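Local coordinates for protein betainyl-CoA thiolase (Pseudomonas putida, PDB 2HLJ) that probably transfers or hydrolyses acyl groups carried as coenzyme A thioesters such as betainyl-CoA, as a hotdog-fold relative of the thioesterases, at residues I6-T11 against F32-D37; A26-I31 against H68-G73; I43-D48 against L112-L117; L96-A99 against V104-A107. All coordinates share one frame; numbering follows the deposited sequence.

Contact 1: I6-T11 against F32-D37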
loop_
_atom_site.group_PDB
_atom_site.type_symbol
_atom_site.label_atom_id
_atom_site.label_comp_id
_atom_site.label_asym_id
_atom_site.label_seq_id
_atom_site.Cartn_x
_atom_site.Cartn_y
_atom_site.Cartn_z
ATOM N N ILE A 6 -1.532 13.295 15.953
ATOM C CA ILE A 6 -1.192 11.870 16.014
ATOM C C ILE A 6 -2.490 11.047 16.078
ATOM O O ILE A 6 -3.327 11.259 16.930
ATOM C CB ILE A 6 -0.273 11.557 17.218
ATOM C CG1 ILE A 6 1.044 12.301 17.057
ATOM C CG2 ILE A 6 -0.001 10.060 17.341
ATOM C CD1 ILE A 6 1.951 12.223 18.231
ATOM N N THR A 7 -2.656 10.114 15.148
ATOM C CA THR A 7 -3.900 9.371 15.008
ATOM C C THR A 7 -3.799 7.935 15.502
ATOM O O THR A 7 -4.824 7.284 15.818
ATOM C CB THR A 7 -4.335 9.386 13.557
ATOM O OG1 THR A 7 -3.204 9.199 12.729
ATOM C CG2 THR A 7 -4.914 10.713 13.231
ATOM N N TYR A 8 -2.572 7.434 15.599
ATOM C CA TYR A 8 -2.376 6.015 15.884
ATOM C C TYR A 8 -0.980 5.766 16.396
ATOM O O TYR A 8 -0.038 6.360 15.909
ATOM C CB TYR A 8 -2.696 5.150 14.641
ATOM C CG TYR A 8 -2.827 3.675 14.958
ATOM C CD1 TYR A 8 -3.945 3.202 15.607
ATOM C CD2 TYR A 8 -1.818 2.767 14.642
ATOM C CE1 TYR A 8 -4.089 1.871 15.910
ATOM C CE2 TYR A 8 -1.949 1.417 14.957
ATOM C CZ TYR A 8 -3.096 0.980 15.589
ATOM O OH TYR A 8 -3.290 -0.356 15.932
ATOM N N ARG A 9 -0.867 4.918 17.416
ATOM C CA ARG A 9 0.428 4.470 17.938
ATOM C C ARG A 9 0.399 2.988 18.132
ATOM O O ARG A 9 -0.624 2.440 18.567
ATOM C CB ARG A 9 0.718 5.047 19.320
ATOM C CG ARG A 9 0.566 6.523 19.469
ATOM C CD ARG A 9 0.785 6.888 20.946
ATOM N NE ARG A 9 0.743 8.320 21.187
ATOM C CZ ARG A 9 1.766 9.155 20.983
ATOM N NH1 ARG A 9 2.943 8.719 20.513
ATOM N NH2 ARG A 9 1.610 10.452 21.250
ATOM N N THR A 10 1.532 2.330 17.855
ATOM C CA THR A 10 1.634 0.890 18.072
ATOM C C THR A 10 3.114 0.497 18.183
ATOM O O THR A 10 4.013 1.322 17.973
ATOM C CB THR A 10 0.878 0.050 16.960
ATOM O OG1 THR A 10 0.766 -1.322 17.346
ATOM C CG2 THR A 10 1.565 0.122 15.605
ATOM N N THR A 11 3.340 -0.734 18.611
ATOM C CA THR A 11 4.676 -1.342 18.663
ATOM C C THR A 11 4.706 -2.419 17.575
ATOM O O THR A 11 3.782 -3.216 17.474
ATOM C CB THR A 11 4.966 -1.889 20.082
ATOM O OG1 THR A 11 5.005 -0.799 21.002
ATOM C CG2 THR A 11 6.301 -2.584 20.172
ATOM N N PHE A 32 -1.088 2.596 8.743
ATOM C CA PHE A 32 -1.825 3.744 8.218
ATOM C C PHE A 32 -3.357 3.537 8.090
ATOM O O PHE A 32 -4.129 4.478 8.332
ATOM C CB PHE A 32 -1.245 4.211 6.867
ATOM C CG PHE A 32 0.168 4.733 6.918
ATOM C CD1 PHE A 32 0.678 5.413 8.017
ATOM C CD2 PHE A 32 0.961 4.664 5.763
ATOM C CE1 PHE A 32 1.967 5.934 7.994
ATOM C CE2 PHE A 32 2.253 5.110 5.765
ATOM C CZ PHE A 32 2.757 5.784 6.858
ATOM N N SER A 33 -3.806 2.325 7.753
ATOM C CA SER A 33 -5.263 2.004 7.658
ATOM C C SER A 33 -5.946 2.170 9.004
ATOM O O SER A 33 -7.053 2.700 9.097
ATOM C CB SER A 33 -5.492 0.554 7.165
ATOM O OG SER A 33 -6.788 0.351 6.577
ATOM N N TYR A 34 -5.295 1.665 10.033
ATOM C CA TYR A 34 -5.773 1.816 11.388
ATOM C C TYR A 34 -5.801 3.289 11.763
ATOM O O TYR A 34 -6.707 3.722 12.427
ATOM C CB TYR A 34 -4.903 1.066 12.363
ATOM C CG TYR A 34 -4.949 -0.448 12.276
ATOM C CD1 TYR A 34 -6.078 -1.129 11.810
ATOM C CD2 TYR A 34 -3.880 -1.198 12.726
ATOM C CE1 TYR A 34 -6.103 -2.523 11.753
ATOM C CE2 TYR A 34 -3.907 -2.577 12.700
ATOM C CZ TYR A 34 -5.010 -3.240 12.208
ATOM O OH TYR A 34 -5.005 -4.627 12.175
ATOM N N ALA A 35 -4.820 4.043 11.296
ATOM C CA ALA A 35 -4.797 5.497 11.502
ATOM C C ALA A 35 -6.001 6.181 10.849
ATOM O O ALA A 35 -6.592 7.099 11.438
ATOM C CB ALA A 35 -3.508 6.102 10.969
ATOM N N THR A 36 -6.334 5.768 9.620
ATOM C CA THR A 36 -7.529 6.277 8.909
ATOM C C THR A 36 -8.790 5.962 9.715
ATOM O O THR A 36 -9.647 6.819 9.912
ATOM C CB THR A 36 -7.646 5.650 7.513
ATOM O OG1 THR A 36 -6.517 6.011 6.708
ATOM C CG2 THR A 36 -8.937 6.101 6.802
ATOM N N ASP A 37 -8.874 4.748 10.257
ATOM C CA ASP A 37 -10.031 4.387 11.081
ATOM C C ASP A 37 -10.165 5.289 12.344
ATOM O O ASP A 37 -11.249 5.761 12.710
ATOM C CB ASP A 37 -9.982 2.919 11.492
ATOM C CG ASP A 37 -10.051 1.955 10.309
ATOM O OD1 ASP A 37 -10.301 2.366 9.155
ATOM O OD2 ASP A 37 -9.822 0.756 10.545
#

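Contact 2: A26-I31 against H68-G73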
loop_
_atom_site.group_PDB
_atom_site.type_symbol
_atom_site.label_atom_id
_atom_site.label_comp_id
_atom_site.label_asym_id
_atom_site.label_seq_id
_atom_site.Cartn_x
_atom_site.Cartn_y
_atom_site.Cartn_z
ATOM N N ALA A 26 3.567 -4.135 3.392
ATOM C CA ALA A 26 2.107 -4.037 3.513
ATOM C C ALA A 26 1.658 -3.590 4.916
ATOM O O ALA A 26 0.580 -3.003 5.092
ATOM C CB ALA A 26 1.460 -5.352 3.138
ATOM N N PHE A 27 2.484 -3.891 5.915
ATOM C CA PHE A 27 2.135 -3.611 7.295
ATOM C C PHE A 27 2.416 -2.150 7.651
ATOM O O PHE A 27 1.819 -1.635 8.597
ATOM C CB PHE A 27 2.780 -4.604 8.264
ATOM C CG PHE A 27 2.188 -5.997 8.186
ATOM C CD1 PHE A 27 0.844 -6.198 8.392
ATOM C CD2 PHE A 27 2.977 -7.097 7.866
ATOM C CE1 PHE A 27 0.291 -7.474 8.289
ATOM C CE2 PHE A 27 2.440 -8.353 7.755
ATOM C CZ PHE A 27 1.087 -8.540 7.968
ATOM N N TYR A 28 3.270 -1.461 6.889
ATOM C CA TYR A 28 3.313 0.020 7.017
ATOM C C TYR A 28 1.934 0.557 6.628
ATOM O O TYR A 28 1.351 1.373 7.345
ATOM C CB TYR A 28 4.309 0.662 6.083
ATOM C CG TYR A 28 5.795 0.486 6.289
ATOM C CD1 TYR A 28 6.427 -0.688 5.936
ATOM C CD2 TYR A 28 6.596 1.562 6.704
ATOM C CE1 TYR A 28 7.781 -0.820 6.060
ATOM C CE2 TYR A 28 7.968 1.446 6.816
ATOM C CZ TYR A 28 8.563 0.240 6.485
ATOM O OH TYR A 28 9.939 0.073 6.572
ATOM N N LEU A 29 1.397 0.061 5.507
ATOM C CA LEU A 29 0.046 0.436 5.057
ATOM C C LEU A 29 -1.068 0.003 6.007
ATOM O O LEU A 29 -2.037 0.726 6.157
ATOM C CB LEU A 29 -0.235 -0.027 3.618
ATOM C CG LEU A 29 -1.321 0.725 2.845
ATOM C CD1 LEU A 29 -0.925 2.183 2.488
ATOM C CD2 LEU A 29 -1.664 -0.033 1.536
ATOM N N LEU A 30 -0.932 -1.149 6.676
ATOM C CA LEU A 30 -1.885 -1.533 7.703
ATOM C C LEU A 30 -1.948 -0.542 8.862
ATOM O O LEU A 30 -3.048 -0.172 9.329
ATOM C CB LEU A 30 -1.602 -2.959 8.239
ATOM C CG LEU A 30 -2.652 -3.455 9.220
ATOM C CD1 LEU A 30 -4.036 -3.481 8.584
ATOM C CD2 LEU A 30 -2.298 -4.833 9.815
ATOM N N ILE A 31 -0.781 -0.132 9.349
ATOM C CA ILE A 31 -0.687 0.873 10.419
ATOM C C ILE A 31 -1.357 2.159 9.968
ATOM O O ILE A 31 -2.150 2.742 10.693
ATOM C CB ILE A 31 0.797 1.158 10.793
ATOM C CG1 ILE A 31 1.438 -0.059 11.432
ATOM C CG2 ILE A 31 0.923 2.416 11.649
ATOM C CD1 ILE A 31 2.942 -0.010 11.375
ATOM N N HIS A 68 12.669 4.263 5.316
ATOM C CA HIS A 68 13.472 3.537 6.285
ATOM C C HIS A 68 12.812 2.250 6.733
ATOM O O HIS A 68 11.576 2.139 6.865
ATOM C CB HIS A 68 13.711 4.397 7.512
ATOM C CG HIS A 68 14.483 5.636 7.214
ATOM N ND1 HIS A 68 15.853 5.635 7.084
ATOM C CD2 HIS A 68 14.078 6.901 6.960
ATOM C CE1 HIS A 68 16.263 6.857 6.792
ATOM N NE2 HIS A 68 15.205 7.642 6.702
ATOM N N GLU A 69 13.666 1.266 6.926
ATOM C CA GLU A 69 13.282 0.002 7.557
ATOM C C GLU A 69 12.849 0.266 8.978
ATOM O O GLU A 69 13.323 1.203 9.634
ATOM C CB GLU A 69 14.442 -1.003 7.520
ATOM C CG GLU A 69 15.558 -0.727 8.547
ATOM C CD GLU A 69 16.347 0.578 8.270
ATOM O OE1 GLU A 69 16.364 1.052 7.101
ATOM O OE2 GLU A 69 16.956 1.124 9.222
ATOM N N VAL A 70 11.943 -0.571 9.463
ATOM C CA VAL A 70 11.473 -0.469 10.822
ATOM C C VAL A 70 11.615 -1.839 11.433
ATOM O O VAL A 70 11.161 -2.834 10.874
ATOM C CB VAL A 70 10.016 0.039 10.866
ATOM C CG1 VAL A 70 9.543 0.143 12.277
ATOM C CG2 VAL A 70 9.918 1.402 10.159
ATOM N N LYS A 71 12.285 -1.892 12.569
ATOM C CA LYS A 71 12.669 -3.145 13.153
ATOM C C LYS A 71 11.633 -3.625 14.188
ATOM O O LYS A 71 10.871 -2.841 14.774
ATOM C CB LYS A 71 14.074 -3.039 13.789
ATOM C CG LYS A 71 15.228 -2.724 12.832
ATOM C CD LYS A 71 16.515 -2.572 13.620
ATOM C CE LYS A 71 17.723 -2.228 12.748
ATOM N NZ LYS A 71 18.014 -3.247 11.690
ATOM N N LEU A 72 11.631 -4.923 14.426
ATOM C CA LEU A 72 10.881 -5.506 15.554
ATOM C C LEU A 72 10.950 -4.687 16.848
ATOM O O LEU A 72 12.028 -4.308 17.288
ATOM C CB LEU A 72 11.415 -6.895 15.854
ATOM C CG LEU A 72 10.679 -7.708 16.929
ATOM C CD1 LEU A 72 9.242 -8.000 16.474
ATOM C CD2 LEU A 72 11.430 -9.011 17.161
ATOM N N GLY A 73 9.792 -4.424 17.456
ATOM C CA GLY A 73 9.719 -3.754 18.764
ATOM C C GLY A 73 9.789 -2.246 18.716
ATOM O O GLY A 73 9.658 -1.571 19.736
HETATM O O HOH W 1 10.921 -2.350 7.302
#

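Contact 3: I43-D48 against L112-L117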
loop_
_atom_site.group_PDB
_atom_site.type_symbol
_atom_site.label_atom_id
_atom_site.label_comp_id
_atom_site.label_asym_id
_atom_site.label_seq_id
_atom_site.Cartn_x
_atom_site.Cartn_y
_atom_site.Cartn_z
ATOM N N ILE A 43 -13.585 12.212 14.166
ATOM C CA ILE A 43 -14.610 13.079 13.634
ATOM C C ILE A 43 -16.000 12.466 13.737
ATOM O O ILE A 43 -16.961 13.089 13.355
ATOM C CB ILE A 43 -14.287 13.598 12.225
ATOM C CG1 ILE A 43 -14.367 12.518 11.161
ATOM C CG2 ILE A 43 -12.913 14.301 12.204
ATOM C CD1 ILE A 43 -14.273 13.114 9.746
ATOM N N GLY A 44 -16.106 11.259 14.296
ATOM C CA GLY A 44 -17.403 10.616 14.544
ATOM C C GLY A 44 -18.158 10.282 13.283
ATOM O O GLY A 44 -19.372 10.298 13.275
ATOM N N LEU A 45 -17.454 9.915 12.228
ATOM C CA LEU A 45 -18.105 9.660 10.944
ATOM C C LEU A 45 -18.865 8.358 11.025
ATOM O O LEU A 45 -18.276 7.316 11.303
ATOM C CB LEU A 45 -17.110 9.606 9.806
ATOM C CG LEU A 45 -17.679 9.196 8.430
ATOM C CD1 LEU A 45 -18.658 10.208 7.876
ATOM C CD2 LEU A 45 -16.572 8.950 7.430
ATOM N N ASP A 46 -20.170 8.435 10.788
ATOM C CA ASP A 46 -21.070 7.274 10.840
ATOM C C ASP A 46 -20.931 6.485 12.136
ATOM O O ASP A 46 -21.044 5.272 12.134
ATOM C CB ASP A 46 -20.841 6.367 9.644
ATOM C CG ASP A 46 -21.151 7.045 8.331
ATOM O OD1 ASP A 46 -22.257 7.622 8.185
ATOM O OD2 ASP A 46 -20.297 6.981 7.430
ATOM N N ALA A 47 -20.758 7.209 13.238
ATOM C CA ALA A 47 -20.451 6.629 14.550
ATOM C C ALA A 47 -21.526 5.702 15.112
ATOM O O ALA A 47 -21.254 4.825 15.950
ATOM C CB ALA A 47 -20.165 7.753 15.552
ATOM N N ASP A 48 -22.752 5.906 14.688
ATOM C CA ASP A 48 -23.839 5.159 15.239
ATOM C C ASP A 48 -24.302 4.002 14.341
ATOM O O ASP A 48 -25.365 3.426 14.588
ATOM C CB ASP A 48 -24.983 6.131 15.519
ATOM C CG ASP A 48 -24.598 7.186 16.553
ATOM O OD1 ASP A 48 -23.854 6.856 17.518
ATOM O OD2 ASP A 48 -25.041 8.334 16.379
ATOM N N LEU A 112 -9.829 8.571 -0.435
ATOM C CA LEU A 112 -10.829 7.670 0.142
ATOM C C LEU A 112 -12.221 8.166 -0.245
ATOM O O LEU A 112 -12.422 9.366 -0.365
ATOM C CB LEU A 112 -10.679 7.668 1.661
ATOM C CG LEU A 112 -9.279 7.446 2.255
ATOM C CD1 LEU A 112 -9.024 8.386 3.354
ATOM C CD2 LEU A 112 -9.178 6.000 2.774
ATOM N N LEU A 113 -13.127 7.224 -0.500
ATOM C CA LEU A 113 -14.505 7.472 -0.918
ATOM C C LEU A 113 -15.449 7.096 0.206
ATOM O O LEU A 113 -15.347 5.980 0.762
ATOM C CB LEU A 113 -14.849 6.608 -2.146
ATOM C CG LEU A 113 -16.290 6.688 -2.679
ATOM C CD1 LEU A 113 -16.597 8.081 -3.160
ATOM C CD2 LEU A 113 -16.530 5.695 -3.794
ATOM N N HIS A 114 -16.368 8.009 0.536
ATOM C CA HIS A 114 -17.408 7.712 1.510
ATOM C C HIS A 114 -18.510 6.976 0.777
ATOM O O HIS A 114 -19.039 7.455 -0.217
ATOM C CB HIS A 114 -17.932 8.988 2.182
ATOM C CG HIS A 114 -18.928 8.753 3.287
ATOM N ND1 HIS A 114 -20.081 9.495 3.406
ATOM C CD2 HIS A 114 -18.927 7.895 4.341
ATOM C CE1 HIS A 114 -20.763 9.085 4.470
ATOM N NE2 HIS A 114 -20.085 8.119 5.056
ATOM N N VAL A 115 -18.857 5.809 1.281
ATOM C CA VAL A 115 -19.784 4.919 0.580
ATOM C C VAL A 115 -21.045 4.706 1.400
ATOM O O VAL A 115 -20.995 4.617 2.605
ATOM C CB VAL A 115 -19.142 3.543 0.216
ATOM C CG1 VAL A 115 -17.903 3.740 -0.600
ATOM C CG2 VAL A 115 -18.820 2.731 1.442
ATOM N N ASP A 116 -22.171 4.628 0.717
ATOM C CA ASP A 116 -23.454 4.304 1.330
ATOM C C ASP A 116 -23.540 2.809 1.602
ATOM O O ASP A 116 -23.480 2.017 0.675
ATOM C CB ASP A 116 -24.582 4.705 0.372
ATOM C CG ASP A 116 -25.968 4.545 0.988
ATOM O OD1 ASP A 116 -26.186 5.047 2.110
ATOM O OD2 ASP A 116 -26.845 3.933 0.336
ATOM N N LEU A 117 -23.691 2.433 2.869
ATOM C CA LEU A 117 -23.965 1.042 3.258
ATOM C C LEU A 117 -22.918 0.085 2.733
ATOM O O LEU A 117 -21.802 0.105 3.223
ATOM C CB LEU A 117 -25.353 0.595 2.776
ATOM C CG LEU A 117 -26.501 1.470 3.282
ATOM C CD1 LEU A 117 -27.821 1.016 2.656
ATOM C CD2 LEU A 117 -26.553 1.490 4.828
#

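Contact 4: L96-A99 against V104-A107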
loop_
_atom_site.group_PDB
_atom_site.type_symbol
_atom_site.label_atom_id
_atom_site.label_comp_id
_atom_site.label_asym_id
_atom_site.label_seq_id
_atom_site.Cartn_x
_atom_site.Cartn_y
_atom_site.Cartn_z
ATOM N N LEU A 96 4.831 8.179 9.060
ATOM C CA LEU A 96 5.181 7.260 10.137
ATOM C C LEU A 96 6.432 7.752 10.814
ATOM O O LEU A 96 7.372 8.169 10.154
ATOM C CB LEU A 96 5.399 5.835 9.630
ATOM C CG LEU A 96 5.510 4.714 10.690
ATOM C CD1 LEU A 96 4.208 4.436 11.419
ATOM C CD2 LEU A 96 6.063 3.447 10.057
ATOM N N HIS A 97 6.450 7.656 12.146
ATOM C CA HIS A 97 7.495 8.279 12.967
ATOM C C HIS A 97 7.895 7.381 14.131
ATOM O O HIS A 97 7.114 6.505 14.564
ATOM C CB HIS A 97 6.978 9.610 13.563
ATOM C CG HIS A 97 6.457 10.573 12.536
ATOM N ND1 HIS A 97 7.159 11.685 12.130
ATOM C CD2 HIS A 97 5.298 10.583 11.841
ATOM C CE1 HIS A 97 6.471 12.318 11.195
ATOM N NE2 HIS A 97 5.337 11.664 10.995
ATOM N N ARG A 98 9.098 7.646 14.652
ATOM C CA ARG A 98 9.583 7.061 15.908
ATOM C C ARG A 98 10.382 8.092 16.686
ATOM O O ARG A 98 10.876 9.058 16.108
ATOM C CB ARG A 98 10.450 5.834 15.663
ATOM C CG ARG A 98 11.789 6.097 14.998
ATOM C CD ARG A 98 12.525 4.769 14.815
ATOM N NE ARG A 98 13.850 4.894 14.202
ATOM C CZ ARG A 98 14.961 5.282 14.821
ATOM N NH1 ARG A 98 14.961 5.637 16.100
ATOM N NH2 ARG A 98 16.096 5.331 14.144
ATOM N N ALA A 99 10.496 7.886 17.999
ATOM C CA ALA A 99 11.245 8.823 18.862
ATOM C C ALA A 99 12.725 8.814 18.527
ATOM O O ALA A 99 13.303 7.760 18.206
ATOM C CB ALA A 99 11.042 8.465 20.344
ATOM N N VAL A 104 10.756 11.261 8.403
ATOM C CA VAL A 104 9.742 10.232 8.327
ATOM C C VAL A 104 10.353 8.881 7.935
ATOM O O VAL A 104 11.294 8.801 7.155
ATOM C CB VAL A 104 8.554 10.587 7.411
ATOM C CG1 VAL A 104 7.874 11.861 7.914
ATOM C CG2 VAL A 104 8.991 10.705 5.952
ATOM N N LEU A 105 9.777 7.829 8.502
ATOM C CA LEU A 105 10.096 6.463 8.162
ATOM C C LEU A 105 9.415 6.022 6.885
ATOM O O LEU A 105 9.933 5.159 6.153
ATOM C CB LEU A 105 9.644 5.544 9.303
ATOM C CG LEU A 105 10.187 5.886 10.698
ATOM C CD1 LEU A 105 9.642 4.942 11.733
ATOM C CD2 LEU A 105 11.699 5.814 10.655
ATOM N N ALA A 106 8.191 6.516 6.709
ATOM C CA ALA A 106 7.366 6.267 5.532
ATOM C C ALA A 106 6.273 7.318 5.498
ATOM O O ALA A 106 5.980 7.938 6.517
ATOM C CB ALA A 106 6.725 4.897 5.615
ATOM N N ALA A 107 5.686 7.510 4.328
ATOM C CA ALA A 107 4.581 8.470 4.115
ATOM C C ALA A 107 3.636 7.919 3.040
ATOM O O ALA A 107 4.076 7.178 2.131
ATOM C CB ALA A 107 5.154 9.831 3.716
#

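Contact 1: I6-T11 against F32-D37
Tyr8 of strand 6-11 and Ala35 of helix 32-37 bring the two backbones together, their CA atoms 5.0 Å apart, where the strand and helix axes approach to 6.8 Å and run at 135° to each other. The short side chain of Ala35 permits this approach: its CB lies 3.9 Å from Tyr8 CB and 3.6 Å from Thr7 OG1. Tyr8 has CG anti to its backbone N (chi1 -167°), which lays the phenol alongside the side chain of Tyr34, both pointing the same way. Tyr34 CB then sits over the centre of one face of the Tyr8 ring, 3.7 Å from the centroid, in a CH-pi contact. The rings themselves meet obliquely, planes at 50°, and the Tyr8 hydroxyl oxygen OH comes to 3.4 Å from Tyr34 CD2. No hydrogen bond joins the two segments; the polar end of Thr7 is used within the sheet, OG1 bonding to Thr80 OG1 and weakly to Val78 O. Packing of a long helix against an antiparallel sheet is the defining feature of the hotdog fold, and here the helix meets an outermost strand of the chain's own sheet. Ala35 also touches Val78 and His94 on the neighbouring strands, while Thr36 OG1 bonds to His94 NE2. On the same helical turns, Asp37 forms a salt bridge with Arg24 of the second subunit, against which Tyr34 also packs, so the helix lies between its own sheet and the partner chain.

Contact 2: A26-I31 against H68-G73
With CG of Tyr28 anti to its carbonyl carbon (chi1 -69°), the phenol extends from helix 26-31 to the loop 68-73, although the nearest CA atoms, those of Tyr28 and Val70, are 9.0 Å apart. Tyr28 OH donates a hydrogen bond of 2.7 Å to the backbone O of His68. That oxygen lies at the edge of the tyrosine ring, near its plane; seen from the carbonyl, the hydroxyl makes a C=O...O angle of 132° and is tilted 22° from the carbonyl plane. A water completes the grip, donating to Tyr28 OH at 2.7 Å and accepting from Val70 N at 3.0 Å. The hydroxyl thus gives one bond and receives another, tying two backbone groups of an irregular loop to a single helical side chain. Val70, with CG1 anti to its backbone N, turns CG2 to the phenol, where it lies 3.9 Å from Tyr28 CE2 and adds an apolar contact beside the polar ones. The His68 imidazole takes no part in this bond, its NE2 being hydrogen-bonded to Glu103 OE2. Around the contact, Tyr28 meets Tyr66 edge-to-face and packs on Leu96 and Ala106 of strands 89-98 and 104-114, as well as on Phe58 of the second subunit. Val70 rests on Val76 and Leu105, so the loop between strands 57-66 and 75-85 is fastened to both the helix and the sheet.

Contact 3: I43-D48 against L112-L117
A histidine-carboxylate hydrogen bond joins the turn that follows helix 25-43 to the end of strand 104-114. His114 NE2 donates to Asp46 OD2 over 2.6 Å, with an N-H...O angle of 160°. The oxygen accepts the N-H through its syn lone pair, the side of the other oxygen, and lies close to the ring plane; carboxylate and imidazole, coming from opposite directions, are nearly coplanar, 17° apart. Leu45 slides past the ring, its CD1 3.8 Å from His114 NE2, in an off-centre CH-pi contact. The backbone sets up this approach: Gly44, at positive phi, is the C-prime residue of the Schellman motif ending the helix, and a type II turn from Gly44 to Ala47 carries Asp46 toward the strand. His114 swings its ring away from the backbone N (chi1 -175°) and so reaches across. Asp46 OD2 is gripped twice, by His114 NE2 and by Ser56 OG, while Phe125 lies near the imidazole with its ring roughly parallel. Bonds at both ring nitrogens fix the rotation of the imidazole. With ND1 bonded to the carbonyl oxygen of Ala123 and NE2 to a carboxylate, both nitrogens would act as donors, consistent with a protonated, positively charged ring paired with Asp46.

Contact 4: L96-A99 against V104-A107
Two backbone hydrogen bonds, both centred on Leu96, hold the strand ends 96-99 and 104-107 together. Leu96 N donates to Ala106 O over 2.8 Å, and Leu96 O accepts from Leu105 N over 2.9 Å, with N-H...O angles of 160° and 163°. The chain turns a corner at Leu105. Apolar contacts fill in around the bonds. Leu96 CB lies 4.3 Å from Ala106 CB, and both side chains point to the face of the sheet covered by helix 25-43, where Tyr28 touches each. Leu105, its CG anti to the carbonyl carbon (chi1 -55°), lies along the facing strand: CD1 is 3.8 Å from the backbone C of His97 and 4.1 Å from CG of Arg98, whose extended side chain crosses it at about a right angle. A third kind of contact pairs an imidazole with a methyl group: His97 CE1 approaches Val104 CG1 to 3.6 Å, the side chains passing at a slant. The ring is steadied by NE2, bonded to Ser95 OG, and by Trp77, which lies nearly parallel to it. Leu105 also forms backbone bonds with Leu67 and His68, bringing in the loop that follows strand 57-66. The chemistry is uneven: Leu96 has both backbone polar groups satisfied, whereas the buried Ala106 N finds no partner, probably a cost of the bend.

How the contacts relate
Helix 25-43 runs through contacts 1 and 2, which lie next to each other and also touch the second subunit; contact 4 sits beneath the same helix, with Phe32 of contact 1 and Tyr28 of contact 2 resting on its strands. Contact 3 lies far from contacts 2 and 4, about 27 Å between centres, but shares strand 104-114 with contact 4 and meets contact 1 where Thr36 packs on Leu112. Contact 1 has no hydrogen bond across its segments and rests on aromatic and methyl packing. Contact 2 fastens a loop through a phenol and a water, contact 4 relies on main-chain bonds, and contact 3, though buried, is built on a carboxylate. Contacts 1, 2 and 4 are only partly buried.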